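Local atomic coordinates of L-lysine 6-monooxygenase involved in desferrioxamine biosynthesis (PDB entry 5O8R), a protein that probably catalyses the FAD- and NADPH-dependent hydroxylation of L-lysine at its side-chain amino group, a step in the biosynthesis of the siderophore desferrioxamine. Residues Gln58-Ala63 with Leu234-Leu239; Leu198-Ser203 with Thr226-Phe231; Arg230-Glu235 with Ser266-Tyr271. One frame throughout, in Å; residues are numbered along the deposited sequence.

Contact 1 (Gln58-Ala63 with Leu234-Leu239); sequences QTPFMA and LEYTKL. With NAP (NADP nicotinamide-adenine-dinucleotide phosphate), chain D.
L234 reaches Q58 through one methyl: CD2 lies 3.7 Å from Q58 OE1. With CG anti to its backbone N, a chi1 of 172° brings CD2 beside the amide, and the two side chains meet at a slant. A leucine suits this place because its apolar methyl packs beside a carbonyl oxygen that is already bonded, Q58 OE1 accepting a hydrogen bond from N275 ND2. The opposite corner of the amide faces the coenzyme, with NE2 3.2 Å from C5N of the nicotinamide ring, while CG packs 3.7 Å from C4N of that ring. A bend at chi2 (-145°) turns the amide so that both approaches are possible.

Next in line to touch is Y236, whose long, rigid side chain carries its OH as far as the 58-60 backbone. This OH ends 3.2 Å from Q58 O and 3.5 Å from P60 CD, the proline ring and the tyrosine coming from opposite directions. OH also makes a weak hydrogen bond to E94 of the third subunit. Further on, K238 forms a salt bridge to D284 of the second subunit.

Q58 is a residue of the FAD site, and its backbone N donates to FAD O4. The glutamine therefore bridges flavin and nicotinamide, with its backbone on one and its side chain beside the other, consistent with a role in setting the two rings for hydride transfer.

Contact 2 (Leu198-Ser203 with Thr226-Phe231); sequences LGSGQS and TRAPRF. With NAP (NADP nicotinamide-adenine-dinucleotide phosphate), chain D.
S200 and T226 join hydroxyl to hydroxyl in a buried polar contact, just past the ends of strands 194-198 and 221-225, neighbours in the parallel sheet of the NADP-binding domain. S200 OG and T226 OG1 are hydrogen-bonded at 2.7 Å. S200 OG sits between its backbone N and carbonyl carbon (chi1 62°), which turns it to T226; small hydroxyl residues suit two loops that run this close. T226 OG1 also accepts from A228 N (3.0 Å), closing an ST turn. A228 CB packs 3.3 Å from S200 OG, and F231 lays CD1 3.9 Å from S200 CB.

G199 and G201 fit a GxGxxA pattern, consistent with the strand-turn-helix of a Rossmann-type fold. G199 CA lies 3.4 Å from the ribose O4B, the absent side chain letting the sugar sit against the backbone, and G201, the N-cap of helix 202-212, brings its bare CA to phosphate oxygen O2N. Backbone amides of this turn take part: S200 N donates to the ribose hydroxyl O3B at 2.8 Å, and S203 N to O2N at 3.3 Å.

On the second loop R227 reads the extra phosphate that distinguishes NADP from NAD. Its NH1 donates to O1X at 3.0 Å, nearly straight (165°), with the phosphorus in the guanidinium plane, while one face lies over the adenine near C5A. NE of R227 is held by a salt bridge to E304.

Contact 3 (Arg230-Glu235 with Ser266-Tyr271); sequences RFYPLE and SQKNLY. With NAP (NADP nicotinamide-adenine-dinucleotide phosphate), chain D.
E235 and N269 are joined twice, by backbone and by side chain. E235 N donates to N269 O at 2.8 Å (169°). Beside it N269 ND2 donates to E235 OE1 at 3.1 Å, meeting the carboxylate from its anti side and somewhat out of plane; amide and carboxylate planes stand 48° apart. An asparagine suits this spot, since the short side chain lets ND2 reach OE1 while the backbone O of the same residue accepts from E235 N. A chi1 of 82° places its amide for this. The carboxylate is shared: OE2 also takes T240 OG1 and a salt bridge from R230 of the second subunit, and R230 in return reaches OE1 of that subunit's E235.

Weaker contacts surround this pair. N269 CB lies over one face of the Y232 ring, 4.0 Å from its centre, a CH-pi contact. L234 CA makes a CA-H...O contact with N269 O, and its methyl CD1 rests 3.3 Å from L270 O.

Around the coenzyme's 2'-phosphate, K268 and Y232 meet: CB of the lysine lies 3.5 Å from Y232 OH. The long aliphatic chain of K268 carries NZ to 4.0 Å from O3X, where its charge probably favours the phosphate.

In the fold, the loop from strand 221-225 to helix 238-241 is thus tied to the loop between helices 262-266 and 276-290, with P233 against S276 and I279 of the latter helix.

In the fold
From the N terminus, the chain first gives the loop after strand 56-57, whose residues 58-63 meet 234-239, 171 residues further on. Contact 1 therefore closes the widest loop and ties the FAD side of the protein to the NADP side. Nested inside it is contact 2, a short closure from the glycine-rich turn after strand 194-198 to the loop after strand 221-225. Q58 NE2 and Q202 OE1, 3.1 Å apart, bring contacts 1 and 2 together. Contact 3 begins on the end of contact 2, sharing R230 and F231, overlaps contact 1 at L234 and E235, and reaches on to 266-271. All three touch the bound NADP and the second subunit.

Contact 1 (Gln58-Ala63 with Leu234-Leu239)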
# COMPACT_ATOMS: atom_id res chain seq x y z
N GLN A 58 -8.06 15.43 -1.68
CA GLN A 58 -6.70 15.14 -1.31
C GLN A 58 -6.55 15.18 0.19
O GLN A 58 -5.44 15.11 0.67
CB GLN A 58 -5.77 16.16 -1.97
CG GLN A 58 -5.82 16.17 -3.51
CD GLN A 58 -4.44 16.46 -4.12
OE1 GLN A 58 -3.49 15.71 -3.88
NE2 GLN A 58 -4.32 17.56 -4.88
N THR A 59 -7.66 15.34 0.91
CA THR A 59 -7.72 15.38 2.36
C THR A 59 -8.65 14.30 2.86
O THR A 59 -9.69 13.99 2.22
CB THR A 59 -8.38 16.65 2.87
OG1 THR A 59 -9.74 16.76 2.37
CG2 THR A 59 -7.60 17.84 2.50
N PRO A 60 -8.37 13.79 4.05
CA PRO A 60 -9.27 12.82 4.65
C PRO A 60 -10.63 13.43 4.92
O PRO A 60 -10.82 14.64 4.83
CB PRO A 60 -8.61 12.47 5.94
CG PRO A 60 -7.22 13.01 5.83
CD PRO A 60 -7.32 14.21 4.97
N PHE A 61 -11.58 12.57 5.20
CA PHE A 61 -12.95 12.98 5.32
C PHE A 61 -13.26 13.77 6.60
O PHE A 61 -14.15 14.56 6.61
CB PHE A 61 -13.83 11.80 5.13
CG PHE A 61 -13.78 10.82 6.23
CD1 PHE A 61 -14.44 11.07 7.42
CD2 PHE A 61 -13.19 9.61 6.05
CE1 PHE A 61 -14.45 10.12 8.42
CE2 PHE A 61 -13.19 8.67 7.03
CZ PHE A 61 -13.83 8.91 8.22
N MET A 62 -12.50 13.56 7.66
CA MET A 62 -12.49 14.42 8.85
C MET A 62 -12.30 15.90 8.59
O MET A 62 -12.54 16.72 9.44
CB MET A 62 -11.35 13.95 9.76
CG MET A 62 -11.61 12.59 10.42
SD MET A 62 -11.10 11.23 9.36
CE MET A 62 -9.32 11.28 9.70
N ALA A 63 -11.84 16.26 7.42
CA ALA A 63 -11.84 17.65 7.00
C ALA A 63 -13.10 17.90 6.18
O ALA A 63 -13.08 18.29 5.00
CB ALA A 63 -10.59 17.95 6.20
N LEU A 234 2.44 16.48 -4.23
CA LEU A 234 2.06 17.24 -3.07
C LEU A 234 2.65 16.57 -1.82
O LEU A 234 2.32 15.44 -1.57
CB LEU A 234 0.54 17.25 -2.99
CG LEU A 234 -0.03 17.87 -1.71
CD1 LEU A 234 0.05 19.37 -1.87
CD2 LEU A 234 -1.44 17.39 -1.34
N GLU A 235 3.47 17.25 -1.01
CA GLU A 235 4.18 16.58 0.13
C GLU A 235 3.24 16.14 1.22
O GLU A 235 2.76 16.94 1.99
CB GLU A 235 5.25 17.50 0.73
CG GLU A 235 6.28 16.83 1.65
CD GLU A 235 7.55 17.70 1.80
OE1 GLU A 235 8.06 18.20 0.77
OE2 GLU A 235 8.05 17.91 2.94
N TYR A 236 3.02 14.84 1.30
CA TYR A 236 2.09 14.26 2.23
C TYR A 236 2.72 13.46 3.41
O TYR A 236 2.05 12.64 4.10
CB TYR A 236 1.11 13.39 1.44
CG TYR A 236 -0.31 13.54 1.95
CD1 TYR A 236 -0.97 14.79 1.89
CD2 TYR A 236 -1.00 12.43 2.50
CE1 TYR A 236 -2.27 14.92 2.36
CE2 TYR A 236 -2.30 12.56 2.98
CZ TYR A 236 -2.94 13.80 2.91
OH TYR A 236 -4.23 13.94 3.39
N THR A 237 3.97 13.73 3.69
CA THR A 237 4.63 13.01 4.75
C THR A 237 4.32 13.73 6.03
O THR A 237 4.22 14.97 6.06
CB THR A 237 6.12 12.87 4.51
OG1 THR A 237 6.68 14.13 4.08
CG2 THR A 237 6.32 11.83 3.42
N LYS A 238 4.17 12.92 7.07
CA LYS A 238 3.39 13.29 8.24
C LYS A 238 4.05 14.29 9.11
O LYS A 238 3.38 15.16 9.67
CB LYS A 238 3.08 12.06 9.04
CG LYS A 238 2.16 11.11 8.30
CD LYS A 238 1.90 9.91 9.15
CE LYS A 238 0.65 9.20 8.74
NZ LYS A 238 0.87 7.74 8.88
N LEU A 239 5.38 14.20 9.21
CA LEU A 239 6.16 15.30 9.81
C LEU A 239 5.88 16.64 9.16
O LEU A 239 5.63 17.60 9.88
CB LEU A 239 7.66 15.03 9.89
CG LEU A 239 8.11 14.09 11.05
CD1 LEU A 239 9.63 13.94 11.04
CD2 LEU A 239 7.64 14.54 12.43
PA NAP D . -2.44 25.24 -9.68
O1A NAP D . -2.56 26.71 -9.22
O2A NAP D . -1.49 24.25 -8.97
O5B NAP D . -2.19 25.11 -11.26
C5B NAP D . -1.30 26.04 -11.85
C4B NAP D . -0.29 25.35 -12.72
O4B NAP D . -0.29 26.21 -13.84
C3B NAP D . 1.12 25.27 -12.09
O3B NAP D . 1.89 24.07 -12.42
C2B NAP D . 1.67 26.59 -12.60
O2B NAP D . 3.12 26.69 -12.56
C1B NAP D . 1.05 26.62 -14.00
N9A NAP D . 1.18 27.91 -14.71
C8A NAP D . 0.76 29.17 -14.39
N7A NAP D . 1.17 30.06 -15.36
C5A NAP D . 1.82 29.34 -16.28
C6A NAP D . 2.52 29.59 -17.54
N6A NAP D . 2.52 30.84 -17.96
N1A NAP D . 3.12 28.58 -18.22
C2A NAP D . 3.08 27.29 -17.78
N3A NAP D . 2.46 26.94 -16.62
C4A NAP D . 1.84 27.92 -15.86
O3 NAP D . -3.99 24.78 -9.53
PN NAP D . -4.86 23.62 -10.22
O1N NAP D . -6.12 24.32 -10.66
O2N NAP D . -4.04 22.80 -11.28
O5D NAP D . -5.32 22.80 -8.88
C5D NAP D . -4.66 22.91 -7.60
C4D NAP D . -5.17 24.09 -6.76
O4D NAP D . -6.51 23.76 -6.46
C3D NAP D . -4.39 24.34 -5.44
O3D NAP D . -4.01 25.71 -5.13
C2D NAP D . -5.29 23.76 -4.36
O2D NAP D . -5.62 24.71 -3.34
C1D NAP D . -6.55 23.27 -5.12
N1N NAP D . -6.82 21.82 -5.12
C2N NAP D . -7.60 21.30 -6.12
C3N NAP D . -7.92 19.94 -6.11
C7N NAP D . -8.76 19.29 -7.16
O7N NAP D . -9.54 18.38 -6.80
N7N NAP D . -8.57 19.72 -8.41
C4N NAP D . -7.44 19.11 -5.09
C5N NAP D . -6.64 19.66 -4.09
C6N NAP D . -6.35 21.02 -4.12
P2B NAP D . 3.91 27.00 -11.19
O1X NAP D . 5.24 27.58 -11.65
O2X NAP D . 3.99 25.66 -10.45
O3X NAP D . 3.00 27.97 -10.45

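Contact 2 (Leu198-Ser203 with Thr226-Phe231)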
# COMPACT_ATOMS: atom_id res chain seq x y z
N LEU A 198 -1.63 22.53 -20.24
CA LEU A 198 -0.66 23.53 -19.83
C LEU A 198 -0.86 23.84 -18.37
O LEU A 198 -1.94 24.24 -17.96
CB LEU A 198 -0.81 24.75 -20.69
CG LEU A 198 0.41 25.63 -20.42
CD1 LEU A 198 1.16 25.98 -21.68
CD2 LEU A 198 -0.03 26.89 -19.73
N GLY A 199 0.18 23.64 -17.56
CA GLY A 199 0.09 23.70 -16.08
C GLY A 199 0.26 22.32 -15.47
O GLY A 199 -0.11 21.34 -16.12
N SER A 200 0.86 22.22 -14.27
CA SER A 200 1.15 20.91 -13.66
C SER A 200 0.66 20.76 -12.23
O SER A 200 1.19 19.94 -11.46
CB SER A 200 2.63 20.54 -13.77
OG SER A 200 3.45 21.47 -13.08
N GLY A 201 -0.38 21.49 -11.89
CA GLY A 201 -1.11 21.18 -10.71
C GLY A 201 -1.98 19.94 -10.84
O GLY A 201 -1.93 19.23 -11.84
N GLN A 202 -2.77 19.70 -9.79
CA GLN A 202 -3.60 18.54 -9.69
C GLN A 202 -4.62 18.56 -10.77
O GLN A 202 -4.92 17.53 -11.31
CB GLN A 202 -4.32 18.48 -8.34
CG GLN A 202 -5.32 17.30 -8.13
CD GLN A 202 -4.63 16.01 -7.83
OE1 GLN A 202 -3.49 16.01 -7.40
NE2 GLN A 202 -5.30 14.90 -8.11
N SER A 203 -5.18 19.72 -11.08
CA SER A 203 -6.22 19.79 -12.14
C SER A 203 -5.76 19.26 -13.48
O SER A 203 -6.44 18.45 -14.12
CB SER A 203 -6.64 21.25 -12.35
OG SER A 203 -7.02 21.81 -11.13
N THR A 226 4.59 22.48 -18.59
CA THR A 226 4.43 23.33 -17.41
C THR A 226 5.66 24.20 -17.07
O THR A 226 6.76 23.91 -17.45
CB THR A 226 4.08 22.47 -16.21
OG1 THR A 226 4.10 23.28 -15.04
CG2 THR A 226 5.09 21.36 -16.07
N ARG A 227 5.41 25.26 -16.32
CA ARG A 227 6.44 26.21 -15.88
C ARG A 227 7.26 25.56 -14.76
O ARG A 227 8.44 25.84 -14.60
CB ARG A 227 5.78 27.52 -15.34
CG ARG A 227 6.66 28.78 -15.29
CD ARG A 227 6.39 29.69 -14.08
NE ARG A 227 5.34 30.70 -14.31
CZ ARG A 227 4.15 30.78 -13.69
NH1 ARG A 227 3.77 29.91 -12.77
NH2 ARG A 227 3.29 31.76 -14.01
N ALA A 228 6.58 24.70 -13.99
CA ALA A 228 7.13 24.08 -12.80
C ALA A 228 8.32 23.27 -13.19
O ALA A 228 8.42 22.84 -14.33
CB ALA A 228 6.11 23.16 -12.15
N PRO A 229 9.23 23.06 -12.24
CA PRO A 229 10.46 22.30 -12.50
C PRO A 229 10.28 20.80 -12.70
O PRO A 229 11.03 20.17 -13.48
CB PRO A 229 11.31 22.58 -11.27
CG PRO A 229 10.34 23.06 -10.22
CD PRO A 229 9.29 23.79 -10.96
N ARG A 230 9.30 20.24 -12.02
CA ARG A 230 9.11 18.81 -11.99
C ARG A 230 7.63 18.64 -11.93
O ARG A 230 6.89 19.56 -11.55
CB ARG A 230 9.79 18.21 -10.71
CG ARG A 230 11.32 18.15 -10.75
CD ARG A 230 12.08 18.10 -9.42
NE ARG A 230 11.77 19.25 -8.58
CZ ARG A 230 11.09 19.21 -7.43
NH1 ARG A 230 10.71 18.05 -6.89
NH2 ARG A 230 10.81 20.34 -6.77
N PHE A 231 7.17 17.45 -12.26
CA PHE A 231 5.78 17.10 -12.00
C PHE A 231 5.70 16.67 -10.55
O PHE A 231 5.46 15.49 -10.23
CB PHE A 231 5.30 16.00 -12.96
CG PHE A 231 5.31 16.45 -14.36
CD1 PHE A 231 4.27 17.17 -14.87
CD2 PHE A 231 6.40 16.25 -15.15
CE1 PHE A 231 4.27 17.59 -16.17
CE2 PHE A 231 6.43 16.71 -16.45
CZ PHE A 231 5.34 17.35 -16.96
PA NAP D . -2.44 25.24 -9.68
O1A NAP D . -2.56 26.71 -9.22
O2A NAP D . -1.49 24.25 -8.97
O5B NAP D . -2.19 25.11 -11.26
C5B NAP D . -1.30 26.04 -11.85
C4B NAP D . -0.29 25.35 -12.72
O4B NAP D . -0.29 26.21 -13.84
C3B NAP D . 1.12 25.27 -12.09
O3B NAP D . 1.89 24.07 -12.42
C2B NAP D . 1.67 26.59 -12.60
O2B NAP D . 3.12 26.69 -12.56
C1B NAP D . 1.05 26.62 -14.00
N9A NAP D . 1.18 27.91 -14.71
C8A NAP D . 0.76 29.17 -14.39
N7A NAP D . 1.17 30.06 -15.36
C5A NAP D . 1.82 29.34 -16.28
C6A NAP D . 2.52 29.59 -17.54
N6A NAP D . 2.52 30.84 -17.96
N1A NAP D . 3.12 28.58 -18.22
C2A NAP D . 3.08 27.29 -17.78
N3A NAP D . 2.46 26.94 -16.62
C4A NAP D . 1.84 27.92 -15.86
O3 NAP D . -3.99 24.78 -9.53
PN NAP D . -4.86 23.62 -10.22
O1N NAP D . -6.12 24.32 -10.66
O2N NAP D . -4.04 22.80 -11.28
O5D NAP D . -5.32 22.80 -8.88
C5D NAP D . -4.66 22.91 -7.60
C4D NAP D . -5.17 24.09 -6.76
O4D NAP D . -6.51 23.76 -6.46
C3D NAP D . -4.39 24.34 -5.44
O3D NAP D . -4.01 25.71 -5.13
C2D NAP D . -5.29 23.76 -4.36
O2D NAP D . -5.62 24.71 -3.34
C1D NAP D . -6.55 23.27 -5.12
N1N NAP D . -6.82 21.82 -5.12
C2N NAP D . -7.60 21.30 -6.12
C3N NAP D . -7.92 19.94 -6.11
C7N NAP D . -8.76 19.29 -7.16
O7N NAP D . -9.54 18.38 -6.80
N7N NAP D . -8.57 19.72 -8.41
C4N NAP D . -7.44 19.11 -5.09
C5N NAP D . -6.64 19.66 -4.09
C6N NAP D . -6.35 21.02 -4.12
P2B NAP D . 3.91 27.00 -11.19
O1X NAP D . 5.24 27.58 -11.65
O2X NAP D . 3.99 25.66 -10.45
O3X NAP D . 3.00 27.97 -10.45

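Contact 3 (Arg230-Glu235 with Ser266-Tyr271)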
# COMPACT_ATOMS: atom_id res chain seq x y z
N ARG A 230 9.30 20.24 -12.02
CA ARG A 230 9.11 18.81 -11.99
C ARG A 230 7.63 18.64 -11.93
O ARG A 230 6.89 19.56 -11.55
CB ARG A 230 9.79 18.21 -10.71
CG ARG A 230 11.32 18.15 -10.75
CD ARG A 230 12.08 18.10 -9.42
NE ARG A 230 11.77 19.25 -8.58
CZ ARG A 230 11.09 19.21 -7.43
NH1 ARG A 230 10.71 18.05 -6.89
NH2 ARG A 230 10.81 20.34 -6.77
N PHE A 231 7.17 17.45 -12.26
CA PHE A 231 5.78 17.10 -12.00
C PHE A 231 5.70 16.67 -10.55
O PHE A 231 5.46 15.49 -10.23
CB PHE A 231 5.30 16.00 -12.96
CG PHE A 231 5.31 16.45 -14.36
CD1 PHE A 231 4.27 17.17 -14.87
CD2 PHE A 231 6.40 16.25 -15.15
CE1 PHE A 231 4.27 17.59 -16.17
CE2 PHE A 231 6.43 16.71 -16.45
CZ PHE A 231 5.34 17.35 -16.96
N TYR A 232 5.93 17.63 -9.65
CA TYR A 232 6.12 17.24 -8.27
C TYR A 232 4.84 16.79 -7.53
O TYR A 232 3.73 17.35 -7.73
CB TYR A 232 6.89 18.28 -7.45
CG TYR A 232 6.39 19.68 -7.55
CD1 TYR A 232 5.17 20.04 -7.02
CD2 TYR A 232 7.17 20.66 -8.13
CE1 TYR A 232 4.72 21.34 -7.12
CE2 TYR A 232 6.74 21.96 -8.22
CZ TYR A 232 5.51 22.31 -7.73
OH TYR A 232 5.06 23.63 -7.85
N PRO A 233 5.00 15.80 -6.65
CA PRO A 233 3.93 15.41 -5.77
C PRO A 233 3.68 16.43 -4.68
O PRO A 233 4.60 17.12 -4.23
CB PRO A 233 4.44 14.10 -5.15
CG PRO A 233 5.91 14.32 -5.08
CD PRO A 233 6.26 15.12 -6.30
N LEU A 234 2.44 16.48 -4.23
CA LEU A 234 2.06 17.24 -3.07
C LEU A 234 2.65 16.57 -1.82
O LEU A 234 2.32 15.44 -1.57
CB LEU A 234 0.54 17.25 -2.99
CG LEU A 234 -0.03 17.87 -1.71
CD1 LEU A 234 0.05 19.37 -1.87
CD2 LEU A 234 -1.44 17.39 -1.34
N GLU A 235 3.47 17.25 -1.01
CA GLU A 235 4.18 16.58 0.13
C GLU A 235 3.24 16.14 1.22
O GLU A 235 2.76 16.94 1.99
CB GLU A 235 5.25 17.50 0.73
CG GLU A 235 6.28 16.83 1.65
CD GLU A 235 7.55 17.70 1.80
OE1 GLU A 235 8.06 18.20 0.77
OE2 GLU A 235 8.05 17.91 2.94
N SER A 266 8.50 29.52 -2.69
CA SER A 266 9.46 28.49 -2.18
C SER A 266 8.79 27.21 -1.60
O SER A 266 9.32 26.11 -1.76
CB SER A 266 10.43 29.14 -1.16
OG SER A 266 11.20 28.21 -0.42
N GLN A 267 7.63 27.36 -0.96
CA GLN A 267 6.85 26.24 -0.39
C GLN A 267 5.68 25.81 -1.33
O GLN A 267 4.59 25.38 -0.89
CB GLN A 267 6.39 26.62 1.04
CG GLN A 267 5.22 27.62 1.15
CD GLN A 267 5.13 28.35 2.49
OE1 GLN A 267 6.04 28.26 3.33
NE2 GLN A 267 4.02 29.07 2.71
N LYS A 268 5.96 25.92 -2.63
CA LYS A 268 5.08 25.48 -3.72
C LYS A 268 4.43 24.08 -3.56
O LYS A 268 3.20 23.93 -3.75
CB LYS A 268 5.86 25.50 -5.06
CG LYS A 268 5.59 26.72 -5.91
CD LYS A 268 4.20 26.72 -6.52
CE LYS A 268 4.03 27.86 -7.51
NZ LYS A 268 4.39 29.19 -6.95
N ASN A 269 5.26 23.08 -3.22
CA ASN A 269 4.86 21.64 -3.23
C ASN A 269 4.13 21.14 -1.96
O ASN A 269 3.88 19.92 -1.82
CB ASN A 269 6.06 20.71 -3.62
CG ASN A 269 7.01 20.37 -2.46
OD1 ASN A 269 7.76 21.22 -1.99
ND2 ASN A 269 7.01 19.11 -2.05
N LEU A 270 3.79 22.08 -1.06
CA LEU A 270 3.06 21.79 0.18
C LEU A 270 1.54 21.94 -0.01
O LEU A 270 0.75 21.32 0.72
CB LEU A 270 3.54 22.71 1.31
CG LEU A 270 5.02 23.06 1.63
CD1 LEU A 270 5.17 23.12 3.14
CD2 LEU A 270 6.10 22.14 1.08
N TYR A 271 1.14 22.77 -0.98
CA TYR A 271 -0.28 23.02 -1.31
C TYR A 271 -0.63 22.89 -2.80
O TYR A 271 -1.80 22.66 -3.13
CB TYR A 271 -0.74 24.41 -0.79
CG TYR A 271 -0.11 25.68 -1.43
CD1 TYR A 271 1.28 25.96 -1.31
CD2 TYR A 271 -0.90 26.62 -2.11
CE1 TYR A 271 1.85 27.11 -1.86
CE2 TYR A 271 -0.33 27.77 -2.68
CZ TYR A 271 1.04 28.02 -2.54
OH TYR A 271 1.61 29.14 -3.07
PA NAP D . -2.44 25.24 -9.68
O1A NAP D . -2.56 26.71 -9.22
O2A NAP D . -1.49 24.25 -8.97
O5B NAP D . -2.19 25.11 -11.26
C5B NAP D . -1.30 26.04 -11.85
C4B NAP D . -0.29 25.35 -12.72
O4B NAP D . -0.29 26.21 -13.84
C3B NAP D . 1.12 25.27 -12.09
O3B NAP D . 1.89 24.07 -12.42
C2B NAP D . 1.67 26.59 -12.60
O2B NAP D . 3.12 26.69 -12.56
C1B NAP D . 1.05 26.62 -14.00
N9A NAP D . 1.18 27.91 -14.71
C8A NAP D . 0.76 29.17 -14.39
N7A NAP D . 1.17 30.06 -15.36
C5A NAP D . 1.82 29.34 -16.28
C6A NAP D . 2.52 29.59 -17.54
N6A NAP D . 2.52 30.84 -17.96
N1A NAP D . 3.12 28.58 -18.22
C2A NAP D . 3.08 27.29 -17.78
N3A NAP D . 2.46 26.94 -16.62
C4A NAP D . 1.84 27.92 -15.86
O3 NAP D . -3.99 24.78 -9.53
PN NAP D . -4.86 23.62 -10.22
O1N NAP D . -6.12 24.32 -10.66
O2N NAP D . -4.04 22.80 -11.28
O5D NAP D . -5.32 22.80 -8.88
C5D NAP D . -4.66 22.91 -7.60
C4D NAP D . -5.17 24.09 -6.76
O4D NAP D . -6.51 23.76 -6.46
C3D NAP D . -4.39 24.34 -5.44
O3D NAP D . -4.01 25.71 -5.13
C2D NAP D . -5.29 23.76 -4.36
O2D NAP D . -5.62 24.71 -3.34
C1D NAP D . -6.55 23.27 -5.12
N1N NAP D . -6.82 21.82 -5.12
C2N NAP D . -7.60 21.30 -6.12
C3N NAP D . -7.92 19.94 -6.11
C7N NAP D . -8.76 19.29 -7.16
O7N NAP D . -9.54 18.38 -6.80
N7N NAP D . -8.57 19.72 -8.41
C4N NAP D . -7.44 19.11 -5.09
C5N NAP D . -6.64 19.66 -4.09
C6N NAP D . -6.35 21.02 -4.12
P2B NAP D . 3.91 27.00 -11.19
O1X NAP D . 5.24 27.58 -11.65
O2X NAP D . 3.99 25.66 -10.45
O3X NAP D . 3.00 27.97 -10.45